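Local coordinates for protein DotI (Legionella pneumophila, PDB 3WZ4) that probably forms part, through a membrane-spanning chain whose periplasmic domain this is, of the inner-membrane complex of the type IVB secretion system, at residues A[45-48]-A[49-53]. Residues are numbered along the deposited sequence; the frame is centred on the assembly and turned at random.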
ATOM      1  N   TRP A  45       4.817  -7.429  -5.621  1.00 11.09           N
ATOM      2  CA  TRP A  45       5.353  -7.887  -4.343  1.00 10.99           C
ATOM      3  C   TRP A  45       6.870  -7.723  -4.295  1.00 11.45           C
ATOM      4  O   TRP A  45       7.429  -7.339  -3.270  1.00 11.18           O
ATOM      5  CB  TRP A  45       4.953  -9.344  -4.096  1.00 10.64           C
ATOM      6  CG  TRP A  45       5.387  -9.900  -2.768  1.00 13.33           C
ATOM      7  CD1 TRP A  45       6.191 -10.985  -2.557  1.00 13.37           C
ATOM      8  CD2 TRP A  45       5.038  -9.402  -1.470  1.00 12.87           C
ATOM      9  NE1 TRP A  45       6.363 -11.192  -1.209  1.00 13.73           N
ATOM     10  CE2 TRP A  45       5.667 -10.233  -0.521  1.00 13.53           C
ATOM     11  CE3 TRP A  45       4.258  -8.333  -1.019  1.00 13.06           C
ATOM     12  CZ2 TRP A  45       5.537 -10.030   0.851  1.00 13.12           C
ATOM     13  CZ3 TRP A  45       4.131  -8.133   0.343  1.00 14.43           C
ATOM     14  CH2 TRP A  45       4.768  -8.979   1.263  1.00 15.25           C
ATOM     15  N   ASP A  46       7.533  -8.006  -5.412  1.00 10.96           N
ATOM     16  CA  ASP A  46       8.979  -7.825  -5.503  1.00 12.11           C
ATOM     17  C   ASP A  46       9.365  -6.358  -5.327  1.00 12.84           C
ATOM     18  O   ASP A  46      10.301  -6.036  -4.595  1.00 14.43           O
ATOM     19  CB  ASP A  46       9.507  -8.346  -6.840  1.00 12.83           C
ATOM     20  CG  ASP A  46       9.465  -9.859  -6.934  1.00 15.76           C
ATOM     21  OD1 ASP A  46       9.397 -10.523  -5.877  1.00 18.38           O
ATOM     22  OD2 ASP A  46       9.512 -10.386  -8.065  1.00 15.91           O
ATOM     23  N   GLN A  47       8.640  -5.474  -6.004  1.00 12.39           N
ATOM     24  CA  GLN A  47       8.917  -4.044  -5.941  1.00 13.69           C
ATOM     25  C   GLN A  47       8.615  -3.486  -4.554  1.00 14.81           C
ATOM     26  O   GLN A  47       9.365  -2.666  -4.024  1.00 16.54           O
ATOM     27  CB  GLN A  47       8.117  -3.301  -7.015  1.00 12.16           C
ATOM     28  CG  GLN A  47       8.393  -1.808  -7.092  1.00 16.79           C
ATOM     29  CD  GLN A  47       7.394  -0.987  -6.302  1.00 16.99           C
ATOM     30  OE1 GLN A  47       6.234  -1.375  -6.149  1.00 15.46           O
ATOM     31  NE2 GLN A  47       7.840   0.153  -5.791  1.00 15.14           N
ATOM     32  N   PHE A  48       7.513  -3.936  -3.965  1.00 15.05           N
ATOM     33  CA  PHE A  48       7.135  -3.496  -2.628  1.00 14.25           C
ATOM     34  C   PHE A  48       8.169  -3.937  -1.598  1.00 15.96           C
ATOM     35  O   PHE A  48       8.547  -3.163  -0.719  1.00 16.12           O
ATOM     36  CB  PHE A  48       5.750  -4.032  -2.259  1.00 13.99           C
ATOM     37  CG  PHE A  48       5.300  -3.663  -0.873  1.00 13.05           C
ATOM     38  CD1 PHE A  48       4.860  -2.382  -0.591  1.00 15.12           C
ATOM     39  CD2 PHE A  48       5.307  -4.603   0.145  1.00 15.75           C
ATOM     40  CE1 PHE A  48       4.438  -2.043   0.684  1.00 15.31           C
ATOM     41  CE2 PHE A  48       4.890  -4.269   1.419  1.00 19.34           C
ATOM     42  CZ  PHE A  48       4.455  -2.987   1.689  1.00 16.56           C
ATOM     43  N   LEU A  49       8.627  -5.181  -1.709  1.00 14.59           N
ATOM     44  CA  LEU A  49       9.673  -5.684  -0.822  1.00 16.60           C
ATOM     45  C   LEU A  49      10.973  -4.906  -1.004  1.00 15.66           C
ATOM     46  O   LEU A  49      11.657  -4.591  -0.033  1.00 17.45           O
ATOM     47  CB  LEU A  49       9.919  -7.177  -1.055  1.00 16.92           C
ATOM     48  CG  LEU A  49       8.877  -8.135  -0.470  1.00 17.11           C
ATOM     49  CD1 LEU A  49       9.207  -9.571  -0.830  1.00 16.80           C
ATOM     50  CD2 LEU A  49       8.788  -7.966   1.038  1.00 18.35           C
ATOM     51  N   GLY A  50      11.308  -4.600  -2.255  1.00 17.80           N
ATOM     52  CA  GLY A  50      12.503  -3.835  -2.564  1.00 19.96           C
ATOM     53  C   GLY A  50      12.453  -2.432  -1.987  1.00 23.03           C
ATOM     54  O   GLY A  50      13.457  -1.906  -1.504  1.00 23.60           O
ATOM     55  N   ALA A  51      11.274  -1.821  -2.041  1.00 18.94           N
ATOM     56  CA  ALA A  51      11.084  -0.495  -1.476  1.00 20.61           C
ATOM     57  C   ALA A  51      11.246  -0.555   0.035  1.00 22.88           C
ATOM     58  O   ALA A  51      11.767   0.371   0.654  1.00 23.62           O
ATOM     59  CB  ALA A  51       9.716   0.049  -1.848  1.00 21.65           C
ATOM     60  N   LEU A  52      10.801  -1.659   0.624  1.00 22.25           N
ATOM     61  CA  LEU A  52      10.866  -1.836   2.069  1.00 21.47           C
ATOM     62  C   LEU A  52      12.313  -1.957   2.551  1.00 25.35           C
ATOM     63  O   LEU A  52      12.666  -1.455   3.618  1.00 23.91           O
ATOM     64  CB  LEU A  52      10.063  -3.072   2.483  1.00 22.72           C
ATOM     65  CG  LEU A  52       9.515  -3.147   3.911  1.00 31.83           C
ATOM     66  CD1 LEU A  52       9.968  -4.434   4.595  1.00 34.90           C
ATOM     67  CD2 LEU A  52       9.904  -1.920   4.730  1.00 28.06           C
ATOM     68  N   GLU A  53      13.147  -2.626   1.763  1.00 24.51           N
ATOM     69  CA  GLU A  53      14.541  -2.820   2.142  1.00 27.89           C
ATOM     70  C   GLU A  53      15.355  -1.538   1.969  1.00 30.44           C
ATOM     71  O   GLU A  53      16.223  -1.232   2.787  1.00 34.32           O
ATOM     72  CB  GLU A  53      15.170  -3.964   1.347  1.00 29.22           C
ATOM     73  CG  GLU A  53      16.605  -4.265   1.748  1.00 42.52           C
ATOM     74  CD  GLU A  53      16.748  -4.506   3.240  1.00 49.43           C
ATOM     75  OE1 GLU A  53      16.150  -5.480   3.744  1.00 49.11           O
ATOM     76  OE2 GLU A  53      17.451  -3.715   3.908  1.00 50.37           O
TER
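Trp45 O takes the N-H of Leu49 at 2.9 Å and nearly straight (161° at the hydrogen), and three more i to i+4 bonds, Gly50 to Asp46, Ala51 to Gln47 and Leu52 to Phe48, carry the regular turns of helix 42-54 onward. The same Trp45-Leu49 spacing sets up the main side-chain contact, one turn apart on a shared flank. Trp45 holds CG anti to its own N (chi1 -177°), which swings the indole forward along the helix and lays one face against Leu49. Leu49 meets it with both branches. CD1 sits over the pyrrole half, 3.7 Å from the centroid of the five-membered ring and 28° off its normal, a CH-pi contact whose shortest approach is Leu49 CD1 to Trp45 NE1 at 3.3 Å. CD2 reaches the benzene half instead, 3.9 Å from Trp45 CZ2. Leu49 CG lies 3.3 Å from Trp45 O and also over the indole face, which places the leucine between ring and backbone carbonyl. Both residues also touch Leu33 of helix 29-35, making this flank a helix-helix interface.

Phe48 points its ring elsewhere, stacking on Phe40 and meeting Phe134 edge-to-face; Gln47 reaches the same residue by another route, its OE1 hydrogen-bonded to Phe134 N on strand 129-138. Across the turn from Phe48, the CB of Leu52 rests 3.5 Å from Phe48 O. The arrangement is that of an alpha-helix with an aromatic-leucine i to i+4 pair, here with one flank against helix 29-35 and another, through Phe48 and Gln47, against strand 129-138 of the antiparallel sheet in a domain of the NTF2 clan.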